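Local coordinates for lectin (Pleurotus ostreatus, PDB 6T0Q), which binds N-acetylgalactosamine and probably other galactose-type sugars at calcium-containing sites on its beta-rich modules, at residues A[211-223]-A[309-323]. Numbering follows the deposited sequence.
With NAG (2-acetamido-2-deoxy-beta-D-glucopyranose), chain B.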
loop_
_atom_site.group_PDB
_atom_site.type_symbol
_atom_site.label_atom_id
_atom_site.label_comp_id
_atom_site.label_asym_id
_atom_site.label_seq_id
_atom_site.Cartn_x
_atom_site.Cartn_y
_atom_site.Cartn_z
ATOM N N ALA A 211 24.143 -24.286 -6.528
ATOM C CA ALA A 211 24.018 -22.981 -7.152
ATOM C C ALA A 211 25.405 -22.388 -7.311
ATOM O O ALA A 211 26.339 -22.784 -6.606
ATOM C CB ALA A 211 23.139 -22.037 -6.316
ATOM N N PRO A 212 25.574 -21.428 -8.223
ATOM C CA PRO A 212 26.868 -20.742 -8.337
ATOM C C PRO A 212 27.236 -20.026 -7.046
ATOM O O PRO A 212 26.383 -19.700 -6.216
ATOM C CB PRO A 212 26.642 -19.738 -9.479
ATOM C CG PRO A 212 25.485 -20.278 -10.243
ATOM C CD PRO A 212 24.610 -20.956 -9.232
ATOM N N VAL A 213 28.538 -19.785 -6.881
ATOM C CA VAL A 213 29.018 -18.941 -5.794
ATOM C C VAL A 213 28.543 -17.515 -6.032
ATOM O O VAL A 213 28.584 -17.016 -7.162
ATOM C CB VAL A 213 30.554 -19.000 -5.707
ATOM C CG1 VAL A 213 31.078 -18.022 -4.645
ATOM C CG2 VAL A 213 31.024 -20.428 -5.434
ATOM N N GLY A 214 28.080 -16.851 -4.975
ATOM C CA GLY A 214 27.716 -15.448 -5.106
ATOM C C GLY A 214 26.516 -15.057 -4.266
ATOM O O GLY A 214 25.930 -15.897 -3.571
ATOM N N SER A 215 26.138 -13.780 -4.341
ATOM C CA SER A 215 25.051 -13.222 -3.551
ATOM C C SER A 215 23.811 -13.011 -4.415
ATOM O O SER A 215 23.908 -12.672 -5.598
ATOM C CB SER A 215 25.470 -11.896 -2.912
ATOM O OG SER A 215 26.506 -12.104 -1.966
ATOM N N ARG A 216 22.645 -13.216 -3.803
ATOM C CA ARG A 216 21.357 -13.112 -4.474
ATOM C C ARG A 216 20.407 -12.337 -3.577
ATOM O O ARG A 216 20.465 -12.460 -2.352
ATOM C CB ARG A 216 20.756 -14.501 -4.761
ATOM C CG ARG A 216 21.686 -15.460 -5.511
ATOM C CD ARG A 216 21.968 -14.933 -6.913
ATOM N NE ARG A 216 22.793 -15.849 -7.696
ATOM C CZ ARG A 216 24.071 -15.637 -8.003
ATOM N NH1 ARG A 216 24.684 -14.530 -7.603
ATOM N NH2 ARG A 216 24.729 -16.531 -8.728
ATOM N N ALA A 217 19.510 -11.559 -4.180
ATOM C CA ALA A 217 18.560 -10.777 -3.402
ATOM C C ALA A 217 17.145 -11.313 -3.572
ATOM O O ALA A 217 16.796 -11.886 -4.611
ATOM C CB ALA A 217 18.596 -9.294 -3.790
ATOM N N PHE A 218 16.334 -11.114 -2.525
ATOM C CA PHE A 218 14.960 -11.595 -2.448
ATOM C C PHE A 218 14.102 -10.527 -1.785
ATOM O O PHE A 218 14.545 -9.878 -0.835
ATOM C CB PHE A 218 14.875 -12.904 -1.646
ATOM C CG PHE A 218 15.778 -13.987 -2.176
ATOM C CD1 PHE A 218 17.097 -14.074 -1.759
ATOM C CD2 PHE A 218 15.313 -14.897 -3.113
ATOM C CE1 PHE A 218 17.939 -15.059 -2.256
ATOM C CE2 PHE A 218 16.147 -15.881 -3.626
ATOM C CZ PHE A 218 17.463 -15.968 -3.189
ATOM N N ARG A 219 12.876 -10.350 -2.284
ATOM C CA ARG A 219 11.985 -9.303 -1.800
ATOM C C ARG A 219 10.567 -9.828 -1.646
ATOM O O ARG A 219 10.080 -10.584 -2.492
ATOM C CB ARG A 219 11.953 -8.095 -2.751
ATOM C CG ARG A 219 13.212 -7.251 -2.759
ATOM C CD ARG A 219 13.149 -6.200 -3.872
ATOM N NE ARG A 219 11.991 -5.311 -3.735
ATOM C CZ ARG A 219 11.984 -4.192 -3.018
ATOM N NH1 ARG A 219 13.075 -3.810 -2.356
ATOM N NH2 ARG A 219 10.883 -3.451 -2.965
ATOM N N LYS A 220 9.903 -9.398 -0.579
ATOM C CA LYS A 220 8.487 -9.678 -0.369
ATOM C C LYS A 220 7.841 -8.463 0.280
ATOM O O LYS A 220 8.338 -7.960 1.292
ATOM C CB LYS A 220 8.283 -10.923 0.502
ATOM C CG LYS A 220 6.823 -11.222 0.854
ATOM C CD LYS A 220 6.044 -11.774 -0.342
ATOM C CE LYS A 220 4.608 -12.087 0.072
ATOM N NZ LYS A 220 3.802 -12.569 -1.069
ATOM N N THR A 221 6.742 -7.993 -0.303
ATOM C CA THR A 221 5.998 -6.859 0.225
ATOM C C THR A 221 4.646 -7.319 0.751
ATOM O O THR A 221 3.966 -8.126 0.116
ATOM C CB THR A 221 5.793 -5.795 -0.857
ATOM O OG1 THR A 221 7.069 -5.297 -1.259
ATOM C CG2 THR A 221 4.937 -4.632 -0.336
ATOM N N VAL A 222 4.256 -6.809 1.913
ATOM C CA VAL A 222 2.905 -6.991 2.429
ATOM C C VAL A 222 2.254 -5.615 2.484
ATOM O O VAL A 222 2.822 -4.678 3.056
ATOM C CB VAL A 222 2.902 -7.677 3.810
ATOM C CG1 VAL A 222 1.470 -7.864 4.312
ATOM C CG2 VAL A 222 3.619 -9.040 3.719
ATOM N N ASN A 223 1.074 -5.490 1.877
ATOM C CA ASN A 223 0.438 -4.169 1.789
ATOM C C ASN A 223 -1.075 -4.385 1.857
ATOM O O ASN A 223 -1.769 -4.455 0.845
ATOM C CB ASN A 223 0.869 -3.436 0.514
ATOM C CG ASN A 223 0.112 -2.133 0.276
ATOM O OD1 ASN A 223 -0.174 -1.786 -0.872
ATOM N ND2 ASN A 223 -0.199 -1.403 1.346
ATOM N N SER A 309 6.162 -16.663 -4.456
ATOM C CA SER A 309 5.627 -15.310 -4.540
ATOM C C SER A 309 6.669 -14.255 -4.205
ATOM O O SER A 309 6.418 -13.071 -4.425
ATOM C CB SER A 309 4.413 -15.142 -3.618
ATOM O OG SER A 309 4.803 -14.957 -2.261
ATOM N N TRP A 310 7.826 -14.653 -3.687
ATOM C CA TRP A 310 8.922 -13.717 -3.488
ATOM C C TRP A 310 9.573 -13.393 -4.829
ATOM O O TRP A 310 9.635 -14.236 -5.721
ATOM C CB TRP A 310 9.959 -14.311 -2.529
ATOM C CG TRP A 310 9.491 -14.368 -1.086
ATOM C CD1 TRP A 310 8.385 -15.006 -0.600
ATOM C CD2 TRP A 310 10.128 -13.754 0.039
ATOM N NE1 TRP A 310 8.294 -14.826 0.774
ATOM C CE2 TRP A 310 9.357 -14.065 1.184
ATOM C CE3 TRP A 310 11.274 -12.958 0.192
ATOM C CZ2 TRP A 310 9.702 -13.614 2.462
ATOM C CZ3 TRP A 310 11.614 -12.514 1.461
ATOM C CH2 TRP A 310 10.833 -12.844 2.578
ATOM N N LYS A 311 10.049 -12.159 -4.971
ATOM C CA LYS A 311 10.851 -11.791 -6.132
ATOM C C LYS A 311 12.328 -12.004 -5.821
ATOM O O LYS A 311 12.758 -11.894 -4.672
ATOM C CB LYS A 311 10.609 -10.333 -6.534
ATOM C CG LYS A 311 9.159 -10.017 -6.885
ATOM C CD LYS A 311 8.587 -11.077 -7.803
ATOM C CE LYS A 311 8.184 -10.514 -9.150
ATOM N NZ LYS A 311 7.712 -11.614 -10.037
ATOM N N ALA A 312 13.104 -12.301 -6.861
ATOM C CA ALA A 312 14.506 -12.667 -6.713
ATOM C C ALA A 312 15.300 -12.125 -7.896
ATOM O O ALA A 312 14.753 -11.939 -8.983
ATOM C CB ALA A 312 14.670 -14.194 -6.625
ATOM N N ILE A 313 16.595 -11.886 -7.687
ATOM C CA ILE A 313 17.454 -11.395 -8.765
ATOM C C ILE A 313 18.876 -11.885 -8.521
ATOM O O ILE A 313 19.319 -11.991 -7.375
ATOM C CB ILE A 313 17.377 -9.852 -8.884
ATOM C CG1 ILE A 313 17.827 -9.398 -10.276
ATOM C CG2 ILE A 313 18.197 -9.169 -7.794
ATOM C CD1 ILE A 313 17.577 -7.923 -10.545
ATOM N N GLN A 314 19.600 -12.181 -9.608
ATOM C CA GLN A 314 20.917 -12.802 -9.473
ATOM C C GLN A 314 22.047 -11.789 -9.342
ATOM O O GLN A 314 23.024 -12.047 -8.629
ATOM C CB GLN A 314 21.190 -13.737 -10.658
ATOM C CG GLN A 314 20.214 -14.901 -10.711
ATOM C CD GLN A 314 20.446 -15.831 -11.881
ATOM O OE1 GLN A 314 21.573 -15.974 -12.363
ATOM N NE2 GLN A 314 19.376 -16.473 -12.346
ATOM N N THR A 315 21.957 -10.660 -10.037
ATOM C CA THR A 315 22.886 -9.550 -9.851
ATOM C C THR A 315 22.159 -8.506 -9.016
ATOM O O THR A 315 21.181 -7.904 -9.472
ATOM C CB THR A 315 23.346 -8.959 -11.183
ATOM O OG1 THR A 315 24.074 -9.944 -11.926
ATOM C CG2 THR A 315 24.244 -7.749 -10.939
ATOM N N ILE A 316 22.620 -8.311 -7.791
ATOM C CA ILE A 316 21.912 -7.451 -6.855
ATOM C C ILE A 316 22.158 -5.990 -7.206
ATOM O O ILE A 316 23.315 -5.553 -7.236
ATOM C CB ILE A 316 22.348 -7.730 -5.415
ATOM C CG1 ILE A 316 22.105 -9.205 -5.056
ATOM C CG2 ILE A 316 21.608 -6.800 -4.486
ATOM C CD1 ILE A 316 22.588 -9.561 -3.668
ATOM N N PRO A 317 21.118 -5.203 -7.452
ATOM C CA PRO A 317 21.316 -3.782 -7.741
ATOM C C PRO A 317 21.494 -2.970 -6.470
ATOM O O PRO A 317 21.062 -3.356 -5.381
ATOM C CB PRO A 317 20.016 -3.391 -8.449
ATOM C CG PRO A 317 18.988 -4.270 -7.784
ATOM C CD PRO A 317 19.697 -5.584 -7.505
ATOM N N GLN A 318 22.120 -1.807 -6.636
ATOM C CA GLN A 318 22.188 -0.847 -5.543
ATOM C C GLN A 318 20.782 -0.423 -5.143
ATOM O O GLN A 318 19.918 -0.202 -5.994
ATOM C CB GLN A 318 23.020 0.369 -5.956
ATOM C CG GLN A 318 23.912 0.896 -4.845
ATOM C CD GLN A 318 24.907 -0.143 -4.349
ATOM O OE1 GLN A 318 25.228 -1.108 -5.048
ATOM N NE2 GLN A 318 25.401 0.052 -3.133
ATOM N N GLY A 319 20.538 -0.353 -3.835
ATOM C CA GLY A 319 19.199 -0.056 -3.362
ATOM C C GLY A 319 18.208 -1.198 -3.462
ATOM O O GLY A 319 16.997 -0.957 -3.442
ATOM N N PHE A 320 18.682 -2.445 -3.556
ATOM C CA PHE A 320 17.784 -3.592 -3.637
ATOM C C PHE A 320 16.851 -3.692 -2.434
ATOM O O PHE A 320 15.802 -4.339 -2.536
ATOM C CB PHE A 320 18.589 -4.895 -3.738
ATOM C CG PHE A 320 19.270 -5.271 -2.449
ATOM C CD1 PHE A 320 20.473 -4.683 -2.088
ATOM C CD2 PHE A 320 18.683 -6.175 -1.575
ATOM C CE1 PHE A 320 21.096 -5.012 -0.895
ATOM C CE2 PHE A 320 19.293 -6.498 -0.369
ATOM C CZ PHE A 320 20.506 -5.918 -0.034
ATOM N N GLN A 321 17.213 -3.091 -1.296
ATOM C CA GLN A 321 16.423 -3.214 -0.074
ATOM C C GLN A 321 15.392 -2.104 0.180
ATOM O O GLN A 321 14.538 -2.299 1.057
ATOM C CB GLN A 321 17.362 -3.339 1.138
ATOM C CG GLN A 321 18.098 -2.069 1.592
ATOM C CD GLN A 321 19.396 -1.816 0.844
ATOM O OE1 GLN A 321 19.443 -1.844 -0.387
ATOM N NE2 GLN A 321 20.464 -1.568 1.594
ATOM N N PRO A 322 15.440 -0.940 -0.479
ATOM C CA PRO A 322 14.382 0.056 -0.288
ATOM C C PRO A 322 13.013 -0.459 -0.684
ATOM O O PRO A 322 12.874 -1.281 -1.607
ATOM C CB PRO A 322 14.829 1.214 -1.191
ATOM C CG PRO A 322 16.261 1.284 -0.919
ATOM C CD PRO A 322 16.698 -0.205 -0.741
ATOM N N PRO A 323 11.958 0.074 -0.059
ATOM C CA PRO A 323 10.616 -0.506 -0.242
ATOM C C PRO A 323 9.998 -0.284 -1.613
ATOM O O PRO A 323 9.294 -1.182 -2.097
ATOM C CB PRO A 323 9.788 0.180 0.856
ATOM C CG PRO A 323 10.571 1.413 1.227
ATOM C CD PRO A 323 12.006 1.028 1.063
HETATM C C1 NAG B . 25.402 -9.133 -0.076
HETATM C C2 NAG B . 26.142 -7.860 -0.448
HETATM C C3 NAG B . 27.606 -8.171 -0.697
HETATM C C4 NAG B . 28.224 -8.785 0.550
HETATM C C5 NAG B . 27.425 -9.996 1.042
HETATM C C6 NAG B . 27.805 -10.379 2.455
HETATM C C7 NAG B . 24.979 -5.998 -1.531
HETATM C C8 NAG B . 24.429 -5.450 -2.813
HETATM N N2 NAG B . 25.553 -7.204 -1.604
HETATM O O3 NAG B . 28.283 -6.964 -1.028
HETATM O O4 NAG B . 29.458 -9.078 0.022
HETATM O O5 NAG B . 26.012 -9.725 1.085
HETATM O O6 NAG B . 28.333 -11.694 2.517
HETATM O O7 NAG B . 24.903 -5.379 -0.471
HETATM O O HOH W 1 24.913 -10.204 -6.808
#
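R219 reaches from strand 214-222 to the loop that follows strand 311-313 and holds it through three main-chain carbonyls. Its CB lies on the face of the sheet that also carries the side chains of A217 and I313, CG and CD run past the carbonyl of F320 (CD to F320 O 3.5 Å), and a bend at chi3 (58°) turns the guanidinium along the loop. NE forms a salt bridge with E327. R219 NH1 donates to F320 O and, more closely, to P322 O (R219 NH1 to P322 O 2.6 Å). R219 NH2 binds P323 O at 2.9 Å; its bond to P322 O is weak. All three acceptors lie near the guanidinium plane, at its edge, so the bonds and the salt bridge fix the rotation of the group.

The two strands themselves pair antiparallel. A217 and I313 exchange two backbone hydrogen bonds, as do R219 and K311, while F218 and A312 form the non-hydrogen-bonded pair between them, with F218 CD2 resting 3.6 Å from A312 CB. Next along the strand, K220 lays CB over the centre of the W310 six-membered ring, 3.3 Å from its centroid. CG is anti to the backbone N (chi1 176°), and the chain then bends, bringing NZ to S309 OG, which also bonds D307; the indole NE1 is held by V305 O.

Toward the other end of the strand, A217 CB touches both I316 CG1 (3.7 Å) and F320 CD2 (3.8 Å), which approach from directions roughly at right angles. I316 CG2 meets the methyl C8 of NAG at 3.5 Å, and the F320 ring lies obliquely to its O7. A water accepts from I316 N and donates to S215 O. In this interior strand pair of a beta-sandwich module, the loop supplies I316 and F320, and strand 214-222 S215, to a glycan pocket.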